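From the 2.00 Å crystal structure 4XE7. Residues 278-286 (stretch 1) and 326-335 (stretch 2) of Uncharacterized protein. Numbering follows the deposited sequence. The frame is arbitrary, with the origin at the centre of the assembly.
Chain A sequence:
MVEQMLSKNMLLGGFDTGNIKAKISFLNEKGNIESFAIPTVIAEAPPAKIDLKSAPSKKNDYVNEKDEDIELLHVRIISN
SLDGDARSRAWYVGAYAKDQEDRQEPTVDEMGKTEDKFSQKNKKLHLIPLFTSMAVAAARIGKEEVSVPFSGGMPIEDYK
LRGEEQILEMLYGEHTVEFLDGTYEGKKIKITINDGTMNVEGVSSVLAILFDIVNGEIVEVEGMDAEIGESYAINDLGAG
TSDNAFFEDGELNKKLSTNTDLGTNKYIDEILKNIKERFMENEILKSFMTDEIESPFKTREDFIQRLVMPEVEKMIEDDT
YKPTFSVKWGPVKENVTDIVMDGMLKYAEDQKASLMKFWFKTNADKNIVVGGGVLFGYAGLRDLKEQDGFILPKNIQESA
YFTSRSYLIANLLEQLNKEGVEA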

ATOM      1  N   ARG A 278      -7.797 -32.116   6.764  1.00 20.92           N
ATOM      2  CA  ARG A 278      -7.627 -32.994   5.612  1.00 22.60           C
ATOM      3  C   ARG A 278      -6.275 -33.687   5.545  1.00 20.31           C
ATOM      4  O   ARG A 278      -6.212 -34.860   5.206  1.00 24.13           O
ATOM      5  CB  ARG A 278      -7.872 -32.223   4.334  1.00 32.85           C
ATOM      6  CG  ARG A 278      -9.300 -32.399   3.924  1.00 52.67           C
ATOM      7  CD  ARG A 278      -9.473 -33.565   2.984  1.00 45.58           C
ATOM      8  NE  ARG A 278      -9.147 -33.093   1.661  1.00 44.26           N
ATOM      9  CZ  ARG A 278      -9.945 -32.305   0.957  1.00 27.44           C
ATOM     10  NH1 ARG A 278     -11.126 -31.951   1.447  1.00 27.74           N
ATOM     11  NH2 ARG A 278      -9.566 -31.889  -0.241  1.00 30.26           N
ATOM     12  N   PHE A 279      -5.199 -32.981   5.876  1.00 16.24           N
ATOM     13  CA  PHE A 279      -3.905 -33.635   5.984  1.00 22.43           C
ATOM     14  C   PHE A 279      -3.956 -34.742   7.028  1.00 21.37           C
ATOM     15  O   PHE A 279      -3.351 -35.792   6.840  1.00 27.01           O
ATOM     16  CB  PHE A 279      -2.792 -32.634   6.325  1.00 15.61           C
ATOM     17  CG  PHE A 279      -2.167 -32.004   5.112  1.00 22.47           C
ATOM     18  CD1 PHE A 279      -1.070 -32.591   4.498  1.00 23.93           C
ATOM     19  CD2 PHE A 279      -2.679 -30.826   4.577  1.00 23.91           C
ATOM     20  CE1 PHE A 279      -0.484 -32.019   3.376  1.00 25.19           C
ATOM     21  CE2 PHE A 279      -2.099 -30.244   3.450  1.00 22.00           C
ATOM     22  CZ  PHE A 279      -0.996 -30.851   2.846  1.00 22.43           C
ATOM     23  N   MET A 280      -4.705 -34.532   8.105  1.00 19.28           N
ATOM     24  CA  MET A 280      -4.782 -35.552   9.147  1.00 21.41           C
ATOM     25  C   MET A 280      -5.659 -36.739   8.733  1.00 25.52           C
ATOM     26  O   MET A 280      -5.843 -37.673   9.511  1.00 36.73           O
ATOM     27  CB  MET A 280      -5.276 -34.944  10.470  1.00 16.80           C
ATOM     28  CG  MET A 280      -4.293 -33.875  11.077  1.00 27.29           C
ATOM     29  SD  MET A 280      -2.564 -34.444  11.292  1.00 16.85           S
ATOM     30  CE  MET A 280      -1.725 -32.962  11.806  1.00 90.00           C
ATOM     31  N   GLU A 281      -6.168 -36.735   7.503  1.00 21.40           N
ATOM     32  CA  GLU A 281      -6.798 -37.938   6.954  1.00 25.14           C
ATOM     33  C   GLU A 281      -5.745 -38.787   6.240  1.00 34.31           C
ATOM     34  O   GLU A 281      -5.928 -39.988   6.043  1.00 29.39           O
ATOM     35  CB  GLU A 281      -7.947 -37.590   5.989  1.00 26.66           C
ATOM     36  CG  GLU A 281      -9.089 -36.779   6.631  1.00 31.24           C
ATOM     37  CD  GLU A 281     -10.093 -36.252   5.604  1.00 47.87           C
ATOM     38  OE1 GLU A 281      -9.957 -36.590   4.411  1.00 50.87           O
ATOM     39  OE2 GLU A 281     -11.015 -35.491   5.984  1.00 53.60           O
ATOM     40  N   ASN A 282      -4.646 -38.145   5.855  1.00 26.72           N
ATOM     41  CA  ASN A 282      -3.519 -38.810   5.214  1.00 28.70           C
ATOM     42  C   ASN A 282      -2.772 -39.714   6.195  1.00 31.65           C
ATOM     43  O   ASN A 282      -2.533 -39.339   7.343  1.00 27.64           O
ATOM     44  CB  ASN A 282      -2.579 -37.760   4.617  1.00 27.44           C
ATOM     45  CG  ASN A 282      -1.499 -38.356   3.736  1.00 31.57           C
ATOM     46  OD1 ASN A 282      -0.702 -39.164   4.181  1.00 28.82           O
ATOM     47  ND2 ASN A 282      -1.460 -37.930   2.480  1.00 25.59           N
ATOM     48  N   GLU A 283      -2.409 -40.912   5.743  1.00 27.65           N
ATOM     49  CA  GLU A 283      -1.862 -41.918   6.643  1.00 29.07           C
ATOM     50  C   GLU A 283      -0.445 -41.574   7.134  1.00 28.28           C
ATOM     51  O   GLU A 283      -0.064 -41.937   8.239  1.00 24.98           O
ATOM     52  CB  GLU A 283      -1.864 -43.291   5.965  1.00 37.34           C
ATOM     53  CG  GLU A 283      -3.266 -43.870   5.740  1.00 45.47           C
ATOM     54  CD  GLU A 283      -3.996 -44.165   7.042  1.00 52.37           C
ATOM     55  OE1 GLU A 283      -3.327 -44.524   8.036  1.00 59.02           O
ATOM     56  OE2 GLU A 283      -5.239 -44.029   7.077  1.00 47.89           O
ATOM     57  N   ILE A 284       0.330 -40.886   6.308  1.00 22.50           N
ATOM     58  CA  ILE A 284       1.655 -40.433   6.713  1.00 29.01           C
ATOM     59  C   ILE A 284       1.555 -39.462   7.901  1.00 31.09           C
ATOM     60  O   ILE A 284       2.315 -39.562   8.877  1.00 26.97           O
ATOM     61  CB  ILE A 284       2.380 -39.758   5.531  1.00 27.96           C
ATOM     62  CG1 ILE A 284       2.511 -40.753   4.371  1.00 32.15           C
ATOM     63  CG2 ILE A 284       3.743 -39.176   5.973  1.00 22.41           C
ATOM     64  CD1 ILE A 284       2.859 -40.110   3.034  1.00 33.60           C
ATOM     65  N   LEU A 285       0.598 -38.542   7.823  1.00 22.79           N
ATOM     66  CA  LEU A 285       0.367 -37.584   8.902  1.00 22.52           C
ATOM     67  C   LEU A 285      -0.137 -38.289  10.164  1.00 21.74           C
ATOM     68  O   LEU A 285       0.238 -37.932  11.280  1.00 30.20           O
ATOM     69  CB  LEU A 285      -0.631 -36.504   8.470  1.00 19.47           C
ATOM     70  CG  LEU A 285      -0.083 -35.261   7.752  1.00 20.29           C
ATOM     71  CD1 LEU A 285       0.939 -34.518   8.644  1.00 20.84           C
ATOM     72  CD2 LEU A 285       0.537 -35.650   6.426  1.00 21.90           C
ATOM     73  N   LYS A 286      -1.021 -39.261   9.979  1.00 28.96           N
ATOM     74  CA  LYS A 286      -1.467 -40.082  11.092  1.00 31.90           C
ATOM     75  C   LYS A 286      -0.278 -40.739  11.793  1.00 30.65           C
ATOM     76  O   LYS A 286      -0.219 -40.772  13.017  1.00 29.82           O
ATOM     77  CB  LYS A 286      -2.431 -41.166  10.619  1.00 31.68           C
ATOM     78  CG  LYS A 286      -3.866 -40.725  10.386  1.00 27.20           C
ATOM     79  CD  LYS A 286      -4.743 -41.974  10.298  1.00 37.57           C
ATOM     80  CE  LYS A 286      -6.161 -41.646   9.880  1.00 49.41           C
ATOM     81  NZ  LYS A 286      -6.237 -41.423   8.416  1.00 54.16           N
ATOM     82  N   SER A 326      -2.806 -26.520  -4.140  1.00 17.47           N
ATOM     83  CA  SER A 326      -2.072 -27.683  -3.674  1.00 23.20           C
ATOM     84  C   SER A 326      -1.101 -27.278  -2.589  1.00 26.31           C
ATOM     85  O   SER A 326      -0.223 -26.445  -2.807  1.00 29.03           O
ATOM     86  CB  SER A 326      -1.334 -28.353  -4.831  1.00 26.03           C
ATOM     87  OG  SER A 326      -0.262 -29.142  -4.355  1.00 39.51           O
ATOM     88  N   VAL A 327      -1.271 -27.866  -1.414  1.00 22.08           N
ATOM     89  CA  VAL A 327      -0.440 -27.542  -0.262  1.00 24.88           C
ATOM     90  C   VAL A 327       0.614 -28.617  -0.055  1.00 28.99           C
ATOM     91  O   VAL A 327       0.306 -29.809  -0.142  1.00 23.65           O
ATOM     92  CB  VAL A 327      -1.301 -27.408   1.002  1.00 25.76           C
ATOM     93  CG1 VAL A 327      -0.434 -27.248   2.233  1.00 22.67           C
ATOM     94  CG2 VAL A 327      -2.276 -26.244   0.849  1.00 23.12           C
ATOM     95  N   LYS A 328       1.859 -28.205   0.190  1.00 16.15           N
ATOM     96  CA  LYS A 328       2.891 -29.157   0.564  1.00 22.17           C
ATOM     97  C   LYS A 328       3.225 -28.950   2.033  1.00 25.60           C
ATOM     98  O   LYS A 328       3.592 -27.852   2.440  1.00 30.83           O
ATOM     99  CB  LYS A 328       4.147 -29.002  -0.296  1.00 32.75           C
ATOM    100  CG  LYS A 328       5.094 -30.191  -0.171  1.00 46.30           C
ATOM    101  CD  LYS A 328       6.372 -30.041  -1.000  1.00 63.42           C
ATOM    102  CE  LYS A 328       7.471 -29.294  -0.243  1.00 70.36           C
ATOM    103  NZ  LYS A 328       8.805 -29.393  -0.913  1.00 71.63           N
ATOM    104  N   TRP A 329       3.050 -30.002   2.825  1.00 28.62           N
ATOM    105  CA  TRP A 329       3.402 -29.990   4.237  1.00 32.51           C
ATOM    106  C   TRP A 329       4.535 -31.007   4.427  1.00 25.25           C
ATOM    107  O   TRP A 329       4.320 -32.227   4.395  1.00 22.60           O
ATOM    108  CB  TRP A 329       2.181 -30.319   5.108  1.00 27.62           C
ATOM    109  CG  TRP A 329       2.379 -30.050   6.566  1.00 23.08           C
ATOM    110  CD1 TRP A 329       3.457 -29.457   7.150  1.00 23.86           C
ATOM    111  CD2 TRP A 329       1.471 -30.366   7.626  1.00 26.58           C
ATOM    112  NE1 TRP A 329       3.277 -29.374   8.511  1.00 16.73           N
ATOM    113  CE2 TRP A 329       2.073 -29.938   8.829  1.00 22.33           C
ATOM    114  CE3 TRP A 329       0.210 -30.974   7.678  1.00 24.11           C
ATOM    115  CZ2 TRP A 329       1.452 -30.095  10.075  1.00 30.44           C
ATOM    116  CZ3 TRP A 329      -0.398 -31.143   8.920  1.00 25.13           C
ATOM    117  CH2 TRP A 329       0.222 -30.696  10.098  1.00 28.05           C
ATOM    118  N   GLY A 330       5.754 -30.505   4.587  1.00 35.74           N
ATOM    119  CA  GLY A 330       6.919 -31.367   4.502  1.00 36.39           C
ATOM    120  C   GLY A 330       6.880 -31.998   3.124  1.00 30.13           C
ATOM    121  O   GLY A 330       6.616 -31.305   2.147  1.00 31.81           O
ATOM    122  N   PRO A 331       7.093 -33.321   3.040  1.00 30.76           N
ATOM    123  CA  PRO A 331       7.131 -34.004   1.747  1.00 34.62           C
ATOM    124  C   PRO A 331       5.756 -34.401   1.210  1.00 32.10           C
ATOM    125  O   PRO A 331       5.668 -34.976   0.118  1.00 30.19           O
ATOM    126  CB  PRO A 331       7.947 -35.250   2.057  1.00 34.60           C
ATOM    127  CG  PRO A 331       7.566 -35.568   3.461  1.00 34.41           C
ATOM    128  CD  PRO A 331       7.373 -34.244   4.153  1.00 28.32           C
ATOM    129  N   VAL A 332       4.699 -34.122   1.965  1.00 21.93           N
ATOM    130  CA  VAL A 332       3.362 -34.550   1.557  1.00 25.54           C
ATOM    131  C   VAL A 332       2.614 -33.429   0.846  1.00 29.64           C
ATOM    132  O   VAL A 332       2.605 -32.288   1.311  1.00 26.25           O
ATOM    133  CB  VAL A 332       2.524 -35.031   2.761  1.00 19.31           C
ATOM    134  CG1 VAL A 332       1.157 -35.578   2.291  1.00 23.54           C
ATOM    135  CG2 VAL A 332       3.279 -36.110   3.507  1.00 22.37           C
ATOM    136  N   LYS A 333       1.990 -33.759  -0.281  1.00 29.54           N
ATOM    137  CA  LYS A 333       1.155 -32.790  -0.998  1.00 32.49           C
ATOM    138  C   LYS A 333      -0.313 -33.205  -0.953  1.00 22.60           C
ATOM    139  O   LYS A 333      -0.631 -34.375  -1.116  1.00 25.45           O
ATOM    140  CB  LYS A 333       1.603 -32.649  -2.453  1.00 42.72           C
ATOM    141  CG  LYS A 333       2.795 -31.731  -2.682  1.00 53.54           C
ATOM    142  CD  LYS A 333       3.110 -31.657  -4.177  1.00 66.00           C
ATOM    143  CE  LYS A 333       3.864 -30.390  -4.556  1.00 72.64           C
ATOM    144  NZ  LYS A 333       5.259 -30.378  -4.043  1.00 76.04           N
ATOM    145  N   GLU A 334      -1.201 -32.242  -0.714  1.00 24.33           N
ATOM    146  CA  GLU A 334      -2.632 -32.495  -0.724  1.00 26.38           C
ATOM    147  C   GLU A 334      -3.338 -31.470  -1.610  1.00 28.33           C
ATOM    148  O   GLU A 334      -3.059 -30.257  -1.560  1.00 24.25           O
ATOM    149  CB  GLU A 334      -3.216 -32.461   0.700  1.00 18.88           C
ATOM    150  CG  GLU A 334      -2.925 -33.714   1.529  1.00 25.11           C
ATOM    151  CD  GLU A 334      -3.807 -34.919   1.166  1.00 33.69           C
ATOM    152  OE1 GLU A 334      -4.785 -34.759   0.398  1.00 35.32           O
ATOM    153  OE2 GLU A 334      -3.516 -36.032   1.657  1.00 34.28           O
ATOM    154  N   ASN A 335      -4.247 -31.965  -2.436  1.00 26.02           N
ATOM    155  CA  ASN A 335      -5.126 -31.090  -3.203  1.00 23.23           C
ATOM    156  C   ASN A 335      -6.259 -30.607  -2.305  1.00 21.01           C
ATOM    157  O   ASN A 335      -7.105 -31.401  -1.865  1.00 20.26           O
ATOM    158  CB  ASN A 335      -5.673 -31.821  -4.435  1.00 27.80           C
ATOM    159  CG  ASN A 335      -6.392 -30.883  -5.400  1.00 28.29           C
ATOM    160  OD1 ASN A 335      -6.768 -29.766  -5.037  1.00 30.06           O
ATOM    161  ND2 ASN A 335      -6.581 -31.337  -6.636  1.00 25.95           N
TER
HETATM  162  O   HOH W   1      -7.268 -33.644  -0.564  1.00 41.04           O

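A helix end, a type I turn (Phe279 to Asn282) and the start of the next helix lie against one face of a β-hairpin whose strands, 326-329 and 332-335, are joined by a type II' turn from Trp329 to Val332. Alternation along the strands turns Val327, Trp329, Val332 and Glu334 toward the helical segment and Lys328 and Lys333 away. Phe279, buried, covers the most surface. Phe279 CE2 lies 3.6 Å from Val327 CG1 and Phe279 CE1 3.6 Å from Trp329 CB, while Glu334 CG sits over the ring face, a CH-π contact that uses the aliphatic part of an acidic side chain. Trp329 turns its ring edge toward the Phe279 face, the planes at 82°. Leu285 CD1 lies over one face of the indole, 3.6 Å from Trp329 CZ3, and Met280 CE meets the ring edge 3.4 Å from Trp329 CH2. Glu334 also makes one of two direct hydrogen bonds between the stretches: Asn282 ND2 donates to Glu334 OE2 (2.9 Å, nearly linear), while Asn282 OD1 accepts from Ile284 N (2.9 Å), capping the second helix. One amide thus joins helix start to hairpin. Val332 CG2 fills in beside Leu285 CD2, 4.0 Å away. Where stretch 1 begins and stretch 2 ends, Arg278 NH2 donates to Asn335 O (3.0 Å), and water 1 links Arg278 NH2, Glu334 OE1 and Asn335 O.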